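Local coordinates for protein carbamate kinase (Aeropyrum pernix, PDB 2E9Y) that probably acts as a carbamate kinase of the amino acid kinase family, transferring a phosphoryl group between carbamoyl phosphate and ADP, at residues G46-I51 against E185-V190; R116-V121 against R169-V174; W252-A257 against S306-T311. All coordinates share one frame; numbering follows the deposited sequence.

Contact 1 of 3, residues G46-I51 against E185-V190; sequences GWRSVI and ESPAVV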
ATOM      1  N   GLY A  46     -14.909 -13.370  20.254  1.00 35.89           N
ATOM      2  CA  GLY A  46     -13.680 -14.097  20.532  1.00 33.68           C
ATOM      3  C   GLY A  46     -12.794 -14.547  19.383  1.00 33.13           C
ATOM      4  O   GLY A  46     -11.726 -15.119  19.618  1.00 32.89           O
ATOM      5  N   TRP A  47     -13.210 -14.293  18.147  1.00 31.15           N
ATOM      6  CA  TRP A  47     -12.419 -14.709  16.991  1.00 29.90           C
ATOM      7  C   TRP A  47     -11.217 -13.822  16.683  1.00 28.59           C
ATOM      8  O   TRP A  47     -11.244 -12.612  16.916  1.00 28.85           O
ATOM      9  CB  TRP A  47     -13.285 -14.751  15.723  1.00 29.56           C
ATOM     10  CG  TRP A  47     -14.218 -15.917  15.611  1.00 30.31           C
ATOM     11  CD1 TRP A  47     -15.538 -15.948  15.952  1.00 30.38           C
ATOM     12  CD2 TRP A  47     -13.904 -17.218  15.100  1.00 30.96           C
ATOM     13  NE1 TRP A  47     -16.069 -17.186  15.681  1.00 30.96           N
ATOM     14  CE2 TRP A  47     -15.088 -17.986  15.157  1.00 31.51           C
ATOM     15  CE3 TRP A  47     -12.737 -17.810  14.597  1.00 32.42           C
ATOM     16  CZ2 TRP A  47     -15.141 -19.318  14.731  1.00 30.39           C
ATOM     17  CZ3 TRP A  47     -12.787 -19.135  14.173  1.00 31.09           C
ATOM     18  CH2 TRP A  47     -13.985 -19.873  14.243  1.00 32.79           C
ATOM     19  N   ARG A  48     -10.157 -14.445  16.176  1.00 26.99           N
ATOM     20  CA  ARG A  48      -8.976 -13.715  15.730  1.00 26.29           C
ATOM     21  C   ARG A  48      -9.178 -13.834  14.222  1.00 25.18           C
ATOM     22  O   ARG A  48      -9.686 -14.854  13.749  1.00 23.34           O
ATOM     23  CB  ARG A  48      -7.675 -14.405  16.157  1.00 27.48           C
ATOM     24  CG  ARG A  48      -7.377 -14.304  17.649  1.00 28.83           C
ATOM     25  CD  ARG A  48      -5.951 -14.743  17.977  1.00 30.49           C
ATOM     26  NE  ARG A  48      -4.948 -13.719  17.673  1.00 33.49           N
ATOM     27  CZ  ARG A  48      -4.820 -12.569  18.333  1.00 33.81           C
ATOM     28  NH1 ARG A  48      -5.632 -12.284  19.344  1.00 33.93           N
ATOM     29  NH2 ARG A  48      -3.874 -11.702  17.990  1.00 33.13           N
ATOM     30  N   SER A  49      -8.808 -12.814  13.460  1.00 22.60           N
ATOM     31  CA  SER A  49      -9.044 -12.897  12.030  1.00 22.59           C
ATOM     32  C   SER A  49      -7.998 -12.287  11.121  1.00 20.77           C
ATOM     33  O   SER A  49      -7.194 -11.449  11.527  1.00 20.47           O
ATOM     34  CB  SER A  49     -10.382 -12.243  11.699  1.00 23.36           C
ATOM     35  OG  SER A  49     -10.336 -10.854  11.992  1.00 27.55           O
ATOM     36  N   VAL A  50      -8.033 -12.752   9.881  1.00 19.39           N
ATOM     37  CA  VAL A  50      -7.190 -12.255   8.808  1.00 18.12           C
ATOM     38  C   VAL A  50      -8.270 -11.954   7.783  1.00 17.56           C
ATOM     39  O   VAL A  50      -8.941 -12.863   7.280  1.00 16.85           O
ATOM     40  CB  VAL A  50      -6.231 -13.324   8.263  1.00 20.25           C
ATOM     41  CG1 VAL A  50      -5.490 -12.773   7.045  1.00 20.50           C
ATOM     42  CG2 VAL A  50      -5.226 -13.715   9.335  1.00 21.50           C
ATOM     43  N   ILE A  51      -8.454 -10.669   7.511  1.00 16.13           N
ATOM     44  CA  ILE A  51      -9.479 -10.200   6.594  1.00 16.06           C
ATOM     45  C   ILE A  51      -8.932  -9.915   5.203  1.00 14.82           C
ATOM     46  O   ILE A  51      -8.006  -9.127   5.049  1.00 14.75           O
ATOM     47  CB  ILE A  51     -10.112  -8.901   7.138  1.00 17.95           C
ATOM     48  CG1 ILE A  51     -10.632  -9.142   8.558  1.00 20.42           C
ATOM     49  CG2 ILE A  51     -11.216  -8.422   6.206  1.00 16.25           C
ATOM     50  CD1 ILE A  51     -10.996  -7.877   9.300  1.00 25.58           C
ATOM     51  N   GLU A 185       0.125 -10.708  16.731  1.00 30.53           N
ATOM     52  CA  GLU A 185       0.107  -9.429  17.432  1.00 31.90           C
ATOM     53  C   GLU A 185      -1.241  -8.707  17.470  1.00 30.42           C
ATOM     54  O   GLU A 185      -1.471  -7.882  18.353  1.00 30.44           O
ATOM     55  CB  GLU A 185       1.162  -8.495  16.830  1.00 34.17           C
ATOM     56  CG  GLU A 185       2.597  -8.954  17.037  1.00 38.49           C
ATOM     57  CD  GLU A 185       2.985  -8.998  18.504  1.00 41.06           C
ATOM     58  OE1 GLU A 185       2.890  -7.950  19.178  1.00 42.29           O
ATOM     59  OE2 GLU A 185       3.383 -10.081  18.983  1.00 43.49           O
ATOM     60  N   SER A 186      -2.124  -9.003  16.522  1.00 28.35           N
ATOM     61  CA  SER A 186      -3.430  -8.349  16.485  1.00 26.85           C
ATOM     62  C   SER A 186      -4.557  -9.295  16.087  1.00 27.04           C
ATOM     63  O   SER A 186      -4.372 -10.177  15.245  1.00 26.16           O
ATOM     64  CB  SER A 186      -3.407  -7.168  15.512  1.00 28.10           C
ATOM     65  OG  SER A 186      -4.688  -6.554  15.434  1.00 27.86           O
ATOM     66  N   PRO A 187      -5.746  -9.117  16.688  1.00 25.50           N
ATOM     67  CA  PRO A 187      -6.930  -9.938  16.418  1.00 25.98           C
ATOM     68  C   PRO A 187      -7.581  -9.637  15.068  1.00 24.43           C
ATOM     69  O   PRO A 187      -8.454 -10.375  14.614  1.00 24.23           O
ATOM     70  CB  PRO A 187      -7.849  -9.608  17.592  1.00 27.05           C
ATOM     71  CG  PRO A 187      -7.530  -8.165  17.850  1.00 27.46           C
ATOM     72  CD  PRO A 187      -6.015  -8.163  17.781  1.00 27.53           C
ATOM     73  N   ALA A 188      -7.154  -8.547  14.436  1.00 23.75           N
ATOM     74  CA  ALA A 188      -7.680  -8.155  13.133  1.00 21.10           C
ATOM     75  C   ALA A 188      -6.525  -7.725  12.236  1.00 19.16           C
ATOM     76  O   ALA A 188      -5.827  -6.752  12.527  1.00 18.72           O
ATOM     77  CB  ALA A 188      -8.680  -7.016  13.282  1.00 22.50           C
ATOM     78  N   VAL A 189      -6.332  -8.464  11.149  1.00 17.86           N
ATOM     79  CA  VAL A 189      -5.262  -8.194  10.193  1.00 18.30           C
ATOM     80  C   VAL A 189      -5.860  -8.163   8.791  1.00 17.94           C
ATOM     81  O   VAL A 189      -6.633  -9.048   8.433  1.00 18.80           O
ATOM     82  CB  VAL A 189      -4.184  -9.308  10.231  1.00 18.13           C
ATOM     83  CG1 VAL A 189      -3.151  -9.084   9.131  1.00 19.59           C
ATOM     84  CG2 VAL A 189      -3.510  -9.341  11.600  1.00 18.45           C
ATOM     85  N   VAL A 190      -5.511  -7.144   8.008  1.00 16.95           N
ATOM     86  CA  VAL A 190      -6.009  -7.037   6.638  1.00 16.15           C
ATOM     87  C   VAL A 190      -4.881  -7.488   5.715  1.00 14.69           C
ATOM     88  O   VAL A 190      -3.757  -7.003   5.826  1.00 15.42           O
ATOM     89  CB  VAL A 190      -6.400  -5.582   6.279  1.00 16.21           C
ATOM     90  CG1 VAL A 190      -6.819  -5.495   4.809  1.00 13.44           C
ATOM     91  CG2 VAL A 190      -7.538  -5.120   7.170  1.00 15.91           C
TER
HETATM   92  O   HOH W   1      -3.396  -9.762  20.317  1.00 42.57           O
HETATM   93  O   HOH W   2      -5.552 -12.055  13.613  1.00 25.23           O
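R48 lays its guanidinium over the start of P187, whose CA sits 3.7 Å above the guanidinium plane of R48 and towards its rim. The two side chains cross obliquely at the entrance to a parallel strand pair, 48-51 beside 188-190 at 12°, within the main sheet of the amino acid kinase fold. CG of R48 is anti to the carbonyl carbon and the chain bends at chi3 (78°), which carries NH2 to the end of helix 176-185. There NH2 is hydrogen-bonded to the carbonyl of S183, and a water that accepts from NH2 passes on a weak bond to E185 O.

V189 is clasped between S49 and I51 of strand 48-51: its N-H reaches S49 O, and V189 O accepts from I51 N at 2.6 Å, nearly along the C=O axis. S49, A188, I51 and V190 line one face of the sheet, covered in part by L43 and I39 of helix 25-44; V50 and V189 take the other, against I179 and A182 of helix 176-185. A second water donates to both S49 O and S186 O, tying the residue after the helix to strand 48-51. P187 O is held twice by S49, whose N approaches it from above the carbonyl plane at 2.7 Å. S49 OG, in the crowded chi1 position (65°), donates to P187 O at 3.3 Å, in plane on a lone pair.

Contact 2 of 3, residues R116-V121 against R169-V174; sequences RVLVDV and RPVSIV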
ATOM      1  N   ARG A 116       2.001 -10.710  -1.656  1.00 14.21           N
ATOM      2  CA  ARG A 116       2.222 -11.289  -2.985  1.00 14.87           C
ATOM      3  C   ARG A 116       1.786 -12.754  -3.012  1.00 16.33           C
ATOM      4  O   ARG A 116       1.842 -13.449  -2.006  1.00 14.36           O
ATOM      5  CB  ARG A 116       3.717 -11.245  -3.288  1.00 15.33           C
ATOM      6  CG  ARG A 116       4.290  -9.836  -3.509  1.00 13.27           C
ATOM      7  CD  ARG A 116       5.815  -9.818  -3.357  1.00 13.85           C
ATOM      8  NE  ARG A 116       6.158 -10.270  -2.006  1.00 14.73           N
ATOM      9  CZ  ARG A 116       7.455 -10.458  -1.672  1.00 15.26           C
ATOM     10  NH1 ARG A 116       8.443 -10.244  -2.532  1.00 16.87           N
ATOM     11  NH2 ARG A 116       7.743 -10.864  -0.423  1.00 16.01           N
ATOM     12  N   VAL A 117       1.343 -13.226  -4.173  1.00 15.00           N
ATOM     13  CA  VAL A 117       0.899 -14.605  -4.311  1.00 14.89           C
ATOM     14  C   VAL A 117       1.675 -15.262  -5.445  1.00 15.15           C
ATOM     15  O   VAL A 117       1.778 -14.706  -6.537  1.00 15.33           O
ATOM     16  CB  VAL A 117      -0.614 -14.677  -4.616  1.00 15.68           C
ATOM     17  CG1 VAL A 117      -1.038 -16.116  -4.851  1.00 14.99           C
ATOM     18  CG2 VAL A 117      -1.399 -14.097  -3.457  1.00 19.26           C
ATOM     19  N   LEU A 118       2.234 -16.438  -5.175  1.00 14.30           N
ATOM     20  CA  LEU A 118       3.000 -17.173  -6.181  1.00 15.38           C
ATOM     21  C   LEU A 118       2.058 -17.915  -7.131  1.00 15.25           C
ATOM     22  O   LEU A 118       1.132 -18.592  -6.692  1.00 16.20           O
ATOM     23  CB  LEU A 118       3.934 -18.187  -5.499  1.00 15.52           C
ATOM     24  CG  LEU A 118       4.861 -19.010  -6.404  1.00 17.88           C
ATOM     25  CD1 LEU A 118       5.913 -18.095  -7.008  1.00 16.23           C
ATOM     26  CD2 LEU A 118       5.531 -20.120  -5.609  1.00 18.70           C
ATOM     27  N   VAL A 119       2.286 -17.770  -8.434  1.00 15.68           N
ATOM     28  CA  VAL A 119       1.478 -18.467  -9.430  1.00 17.05           C
ATOM     29  C   VAL A 119       2.438 -19.238 -10.334  1.00 19.09           C
ATOM     30  O   VAL A 119       3.646 -18.981 -10.315  1.00 19.45           O
ATOM     31  CB  VAL A 119       0.610 -17.485 -10.267  1.00 17.50           C
ATOM     32  CG1 VAL A 119      -0.357 -16.745  -9.341  1.00 17.04           C
ATOM     33  CG2 VAL A 119       1.489 -16.497 -11.023  1.00 17.76           C
ATOM     34  N   ASP A 120       1.913 -20.183 -11.111  1.00 19.23           N
ATOM     35  CA  ASP A 120       2.755 -20.990 -11.992  1.00 23.10           C
ATOM     36  C   ASP A 120       2.734 -20.482 -13.428  1.00 21.34           C
ATOM     37  O   ASP A 120       1.674 -20.246 -14.004  1.00 22.82           O
ATOM     38  CB  ASP A 120       2.303 -22.453 -11.955  1.00 26.06           C
ATOM     39  CG  ASP A 120       3.340 -23.399 -12.531  1.00 30.32           C
ATOM     40  OD1 ASP A 120       3.722 -23.226 -13.706  1.00 30.06           O
ATOM     41  OD2 ASP A 120       3.778 -24.315 -11.804  1.00 34.34           O
ATOM     42  N   VAL A 121       3.919 -20.319 -14.003  1.00 22.35           N
ATOM     43  CA  VAL A 121       4.053 -19.826 -15.365  1.00 23.43           C
ATOM     44  C   VAL A 121       3.410 -20.750 -16.401  1.00 22.98           C
ATOM     45  O   VAL A 121       3.123 -20.330 -17.523  1.00 20.93           O
ATOM     46  CB  VAL A 121       5.539 -19.625 -15.722  1.00 25.07           C
ATOM     47  CG1 VAL A 121       6.243 -20.971 -15.819  1.00 27.70           C
ATOM     48  CG2 VAL A 121       5.663 -18.851 -17.013  1.00 29.42           C
ATOM     49  N   ARG A 169      -4.147 -19.744 -11.067  1.00 18.44           N
ATOM     50  CA  ARG A 169      -4.496 -20.238  -9.745  1.00 20.76           C
ATOM     51  C   ARG A 169      -3.363 -19.988  -8.754  1.00 19.33           C
ATOM     52  O   ARG A 169      -2.186 -20.079  -9.100  1.00 19.04           O
ATOM     53  CB  ARG A 169      -4.833 -21.731  -9.804  1.00 23.57           C
ATOM     54  CG  ARG A 169      -6.213 -22.008 -10.389  1.00 30.47           C
ATOM     55  CD  ARG A 169      -6.720 -23.393 -10.000  1.00 34.09           C
ATOM     56  NE  ARG A 169      -8.172 -23.503 -10.133  1.00 37.28           N
ATOM     57  CZ  ARG A 169      -8.824 -23.519 -11.292  1.00 40.11           C
ATOM     58  NH1 ARG A 169      -8.157 -23.436 -12.437  1.00 41.84           N
ATOM     59  NH2 ARG A 169     -10.147 -23.615 -11.307  1.00 40.75           N
ATOM     60  N   PRO A 170      -3.709 -19.646  -7.503  1.00 17.98           N
ATOM     61  CA  PRO A 170      -2.695 -19.383  -6.480  1.00 17.56           C
ATOM     62  C   PRO A 170      -1.966 -20.660  -6.074  1.00 18.42           C
ATOM     63  O   PRO A 170      -2.591 -21.703  -5.891  1.00 18.52           O
ATOM     64  CB  PRO A 170      -3.510 -18.779  -5.338  1.00 18.04           C
ATOM     65  CG  PRO A 170      -4.816 -19.481  -5.459  1.00 18.55           C
ATOM     66  CD  PRO A 170      -5.068 -19.484  -6.955  1.00 18.78           C
ATOM     67  N   VAL A 171      -0.644 -20.577  -5.950  1.00 18.76           N
ATOM     68  CA  VAL A 171       0.157 -21.739  -5.570  1.00 19.25           C
ATOM     69  C   VAL A 171       0.606 -21.642  -4.118  1.00 19.06           C
ATOM     70  O   VAL A 171       0.558 -22.623  -3.379  1.00 19.01           O
ATOM     71  CB  VAL A 171       1.390 -21.878  -6.477  1.00 21.17           C
ATOM     72  CG1 VAL A 171       2.245 -23.053  -6.023  1.00 22.92           C
ATOM     73  CG2 VAL A 171       0.937 -22.073  -7.921  1.00 20.32           C
ATOM     74  N   SER A 172       1.046 -20.456  -3.716  1.00 18.04           N
ATOM     75  CA  SER A 172       1.478 -20.230  -2.344  1.00 18.21           C
ATOM     76  C   SER A 172       1.403 -18.745  -2.036  1.00 17.78           C
ATOM     77  O   SER A 172       1.454 -17.913  -2.943  1.00 16.77           O
ATOM     78  CB  SER A 172       2.912 -20.738  -2.136  1.00 18.32           C
ATOM     79  OG  SER A 172       3.833 -20.063  -2.972  0.50 19.66           O
ATOM     80  N   ILE A 173       1.255 -18.414  -0.758  1.00 17.12           N
ATOM     81  CA  ILE A 173       1.198 -17.014  -0.352  1.00 16.29           C
ATOM     82  C   ILE A 173       2.614 -16.649   0.079  1.00 16.36           C
ATOM     83  O   ILE A 173       3.081 -17.056   1.145  1.00 16.54           O
ATOM     84  CB  ILE A 173       0.220 -16.800   0.820  1.00 17.20           C
ATOM     85  CG1 ILE A 173      -1.167 -17.353   0.457  1.00 17.35           C
ATOM     86  CG2 ILE A 173       0.137 -15.319   1.158  1.00 18.59           C
ATOM     87  CD1 ILE A 173      -1.747 -16.827  -0.857  1.00 16.68           C
ATOM     88  N   VAL A 174       3.298 -15.890  -0.768  1.00 16.17           N
ATOM     89  CA  VAL A 174       4.675 -15.497  -0.509  1.00 15.76           C
ATOM     90  C   VAL A 174       4.881 -14.849   0.856  1.00 15.16           C
ATOM     91  O   VAL A 174       5.858 -15.138   1.559  1.00 14.14           O
ATOM     92  CB  VAL A 174       5.169 -14.527  -1.603  1.00 17.07           C
ATOM     93  CG1 VAL A 174       6.589 -14.077  -1.308  1.00 16.81           C
ATOM     94  CG2 VAL A 174       5.103 -15.216  -2.965  1.00 15.97           C
TER
HETATM   95  O   HOH W   3      -0.824 -21.061 -11.214  1.00 19.26           O
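Strand 116-119 and the short, loosely held strand 170-173 run antiparallel but splayed, their axes at 139° and 4.7 Å apart at closest approach. L118 holds the pair together: its N donates to S172 O at 2.8 Å and its O accepts from V171 N, both bonds nearly along the C=O axes. At one end V174 N reaches R116 O in a weak bond; at the other a water links D120 N to R169 O.

V171 and S172 both stand opposite L118, a classic beta bulge in this edge of the main sheet of the amino acid kinase fold. In one of its two conformers, S172 OG touches L118 at CB and CD2. On the reverse face CG1 of V117 meets P170 CB at 3.7 Å and its CG2 meets I173 CD1 at 3.8 Å; V117 lies alongside both, and P170 and I173 reach helix 216-226.

V174 closes the pair at the R116 end. Its CG1, anti to the backbone N, rests 3.4 Å above the guanidinium plane of R116, offset toward the rim, while CG2 turns to L118 CB. NH2 of R116 forms salt bridges with D175 and with E98 of the second subunit. An alanine in place of V174 would remove CG1 and CG2, and would probably lose the cover over one guanidinium face and the packing on L118 CB. NH1 of R116 is hydrogen-bonded to ND1 of H95 of the second subunit.

Contact 3 of 3, residues W252-A257 against S306-T311; sequences WLRRAA and SLQAGT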
ATOM      1  N   TRP A 252     -31.622 -22.991  -1.121  1.00 42.64           N
ATOM      2  CA  TRP A 252     -30.406 -22.549  -0.460  1.00 42.20           C
ATOM      3  C   TRP A 252     -29.945 -23.620   0.515  1.00 41.54           C
ATOM      4  O   TRP A 252     -30.693 -24.033   1.400  1.00 41.30           O
ATOM      5  CB  TRP A 252     -30.641 -21.227   0.274  1.00 42.46           C
ATOM      6  CG  TRP A 252     -31.000 -20.114  -0.653  1.00 43.62           C
ATOM      7  CD1 TRP A 252     -32.246 -19.799  -1.114  1.00 43.86           C
ATOM      8  CD2 TRP A 252     -30.092 -19.218  -1.306  1.00 43.89           C
ATOM      9  NE1 TRP A 252     -32.170 -18.764  -2.017  1.00 44.41           N
ATOM     10  CE2 TRP A 252     -30.859 -18.389  -2.153  1.00 43.88           C
ATOM     11  CE3 TRP A 252     -28.702 -19.037  -1.259  1.00 43.31           C
ATOM     12  CZ2 TRP A 252     -30.283 -17.394  -2.949  1.00 43.73           C
ATOM     13  CZ3 TRP A 252     -28.131 -18.049  -2.051  1.00 43.72           C
ATOM     14  CH2 TRP A 252     -28.922 -17.239  -2.885  1.00 43.66           C
ATOM     15  N   LEU A 253     -28.710 -24.071   0.335  1.00 40.00           N
ATOM     16  CA  LEU A 253     -28.144 -25.112   1.196  1.00 39.11           C
ATOM     17  C   LEU A 253     -27.670 -24.530   2.517  1.00 38.76           C
ATOM     18  O   LEU A 253     -27.124 -23.441   2.595  1.00 37.66           O
ATOM     19  CB  LEU A 253     -26.941 -25.739   0.483  1.00 38.61           C
ATOM     20  CG  LEU A 253     -27.249 -26.242  -0.929  1.00 37.84           C
ATOM     21  CD1 LEU A 253     -26.032 -26.882  -1.583  1.00 36.82           C
ATOM     22  CD2 LEU A 253     -28.346 -27.298  -0.979  1.00 38.36           C
ATOM     23  N   ARG A 254     -27.925 -25.301   3.590  1.00 38.50           N
ATOM     24  CA  ARG A 254     -27.489 -24.878   4.914  1.00 39.26           C
ATOM     25  C   ARG A 254     -26.220 -25.627   5.331  1.00 38.22           C
ATOM     26  O   ARG A 254     -25.393 -25.171   6.112  1.00 36.61           O
ATOM     27  CB  ARG A 254     -28.615 -25.203   5.897  1.00 41.79           C
ATOM     28  CG  ARG A 254     -28.293 -24.772   7.326  1.00 44.64           C
ATOM     29  CD  ARG A 254     -27.948 -23.279   7.410  1.00 47.38           C
ATOM     30  NE  ARG A 254     -27.614 -22.877   8.783  1.00 50.31           N
ATOM     31  CZ  ARG A 254     -26.525 -23.428   9.370  1.00 52.19           C
ATOM     32  NH1 ARG A 254     -25.790 -24.324   8.729  1.00 52.86           N
ATOM     33  NH2 ARG A 254     -26.201 -23.062  10.613  1.00 53.08           N
ATOM     34  N   ARG A 255     -26.134 -26.861   4.806  1.00 37.77           N
ATOM     35  CA  ARG A 255     -24.962 -27.687   5.004  1.00 38.17           C
ATOM     36  C   ARG A 255     -24.825 -28.628   3.809  1.00 36.81           C
ATOM     37  O   ARG A 255     -25.808 -29.098   3.254  1.00 37.92           O
ATOM     38  CB  ARG A 255     -25.179 -28.541   6.256  1.00 41.22           C
ATOM     39  CG  ARG A 255     -25.136 -27.742   7.558  1.00 46.25           C
ATOM     40  CD  ARG A 255     -25.160 -28.628   8.815  1.00 50.18           C
ATOM     41  NE  ARG A 255     -25.173 -27.782  10.014  1.00 53.41           N
ATOM     42  CZ  ARG A 255     -25.182 -28.356  11.238  1.00 54.99           C
ATOM     43  NH1 ARG A 255     -25.172 -29.672  11.372  1.00 56.49           N
ATOM     44  NH2 ARG A 255     -25.195 -27.572  12.316  1.00 56.09           N
ATOM     45  N   ALA A 256     -23.592 -28.883   3.391  1.00 34.03           N
ATOM     46  CA  ALA A 256     -23.349 -29.747   2.248  1.00 31.49           C
ATOM     47  C   ALA A 256     -21.937 -30.307   2.291  1.00 30.46           C
ATOM     48  O   ALA A 256     -20.988 -29.597   2.629  1.00 29.89           O
ATOM     49  CB  ALA A 256     -23.565 -28.972   0.954  1.00 31.92           C
ATOM     50  N   ALA A 257     -21.802 -31.585   1.960  1.00 28.67           N
ATOM     51  CA  ALA A 257     -20.498 -32.225   1.945  1.00 26.96           C
ATOM     52  C   ALA A 257     -19.733 -31.687   0.742  1.00 27.02           C
ATOM     53  O   ALA A 257     -20.306 -31.508  -0.336  1.00 24.74           O
ATOM     54  CB  ALA A 257     -20.654 -33.735   1.837  1.00 27.98           C
ATOM     55  N   SER A 306     -20.435 -18.593  13.539  1.00 34.08           N
ATOM     56  CA  SER A 306     -20.855 -19.628  14.491  1.00 35.24           C
ATOM     57  C   SER A 306     -21.395 -20.891  13.793  1.00 36.42           C
ATOM     58  O   SER A 306     -21.799 -21.867  14.426  1.00 36.76           O
ATOM     59  CB  SER A 306     -21.941 -19.025  15.388  1.00 35.53           C
ATOM     60  OG  SER A 306     -21.400 -17.930  16.133  1.00 37.89           O
ATOM     61  N   LEU A 307     -21.420 -20.826  12.442  1.00 36.06           N
ATOM     62  CA  LEU A 307     -21.945 -21.913  11.629  1.00 36.45           C
ATOM     63  C   LEU A 307     -23.458 -22.040  11.780  1.00 36.92           C
ATOM     64  O   LEU A 307     -24.035 -23.104  11.600  1.00 37.03           O
ATOM     65  CB  LEU A 307     -21.235 -23.212  12.014  1.00 35.63           C
ATOM     66  CG  LEU A 307     -19.723 -23.127  11.778  1.00 35.95           C
ATOM     67  CD1 LEU A 307     -19.029 -24.472  11.985  1.00 34.57           C
ATOM     68  CD2 LEU A 307     -19.357 -22.672  10.363  1.00 33.94           C
ATOM     69  N   GLN A 308     -24.113 -20.929  12.164  1.00 37.69           N
ATOM     70  CA  GLN A 308     -25.560 -20.960  12.355  1.00 37.96           C
ATOM     71  C   GLN A 308     -26.310 -20.286  11.199  1.00 37.35           C
ATOM     72  O   GLN A 308     -27.523 -20.177  11.182  1.00 37.30           O
ATOM     73  CB  GLN A 308     -25.884 -20.241  13.661  1.00 40.12           C
ATOM     74  CG  GLN A 308     -25.210 -20.876  14.875  1.00 43.99           C
ATOM     75  CD  GLN A 308     -25.581 -22.339  14.957  1.00 46.00           C
ATOM     76  OE1 GLN A 308     -26.736 -22.732  14.998  1.00 47.75           O
ATOM     77  NE2 GLN A 308     -24.518 -23.166  15.029  1.00 47.97           N
ATOM     78  N   ALA A 309     -25.523 -19.778  10.235  1.00 34.96           N
ATOM     79  CA  ALA A 309     -26.116 -19.190   9.039  1.00 33.65           C
ATOM     80  C   ALA A 309     -25.232 -19.460   7.833  1.00 32.56           C
ATOM     81  O   ALA A 309     -24.076 -19.844   7.966  1.00 32.36           O
ATOM     82  CB  ALA A 309     -26.245 -17.679   9.255  1.00 33.86           C
ATOM     83  N   GLY A 310     -25.771 -19.287   6.633  1.00 31.71           N
ATOM     84  CA  GLY A 310     -24.992 -19.545   5.435  1.00 30.58           C
ATOM     85  C   GLY A 310     -24.860 -21.026   5.134  1.00 30.30           C
ATOM     86  O   GLY A 310     -25.517 -21.859   5.761  1.00 30.79           O
ATOM     87  N   THR A 311     -24.004 -21.357   4.174  1.00 27.67           N
ATOM     88  CA  THR A 311     -23.790 -22.746   3.788  1.00 27.68           C
ATOM     89  C   THR A 311     -22.500 -23.303   4.375  1.00 26.97           C
ATOM     90  O   THR A 311     -21.411 -22.824   4.066  1.00 23.57           O
ATOM     91  CB  THR A 311     -23.720 -22.890   2.256  1.00 26.85           C
ATOM     92  OG1 THR A 311     -24.936 -22.406   1.677  1.00 27.33           O
ATOM     93  CG2 THR A 311     -23.522 -24.349   1.863  1.00 28.86           C
TER
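R254 starts with its CB turned away from segment 306-311, and the rest of the side chain brings it back. CG is anti to the backbone N (chi1 -178°), and a bend at chi2 (56°) swings R254 CD to within 3.3 Å of G310 O. From there chi3 is extended, and R254 NE passes 3.6 Å from Q308 O. At the centre of the guanidinium, R254 CZ lies 3.4 Å from L307 O, and the carbonyl carbon of A309 sits over one face, offset toward the rim. Of the two end nitrogens, R254 NH1 stands at the edge of the R255 guanidinium, in its plane. The other, R254 NH2, is modelled 2.4 Å from L307 O as a very short hydrogen bond. Since NH2 also stands too close to Q308, its exact place is less sure; in the model L307 O lies at the guanidinium edge.

The carbonyl that receives the arginine belongs to the Schellman motif ending helix 301-305, where L307 takes a positive phi (69°). The loop then leads through G310 into strand 311-314, which pairs in parallel with strand 255-257 in the main sheet of the amino acid kinase fold. Within the turn, Q308 folds back along the chain, bent at chi2, so that its NE2 donates to S306 O at 3.1 Å.

T311 makes the second join. Its OG1, anti to the carbonyl carbon, donates to L253 O at 2.6 Å from above the carbonyl plane and is also hydrogen-bonded to V241 N. The same rotamer sets T311 CG2, anti to the backbone N, against L253 CB at 3.9 Å.

In the fold
From the N terminus, the chain enters contact 1 at 46-51 and completes it only at 185-190, with 133 residues between the two segments. Contact 2 opens and shuts within that long excursion: 169-174 returns to 116-121 after 47 residues that include the four-stranded antiparallel sheet. Strands 112-119 and 188-191 are neighbours, so the two contacts belong to one continuous sheet, although their nearest atoms remain about 9 Å apart. Contact 3 follows in series: 306-311 comes back to 252-257 after 48 residues, mostly helical, and none of the loops cross. It lies where strand 255-257 is added to the sheet beside 311-314, which continues through 293-297, 231-236 and 6-10 to contact 1.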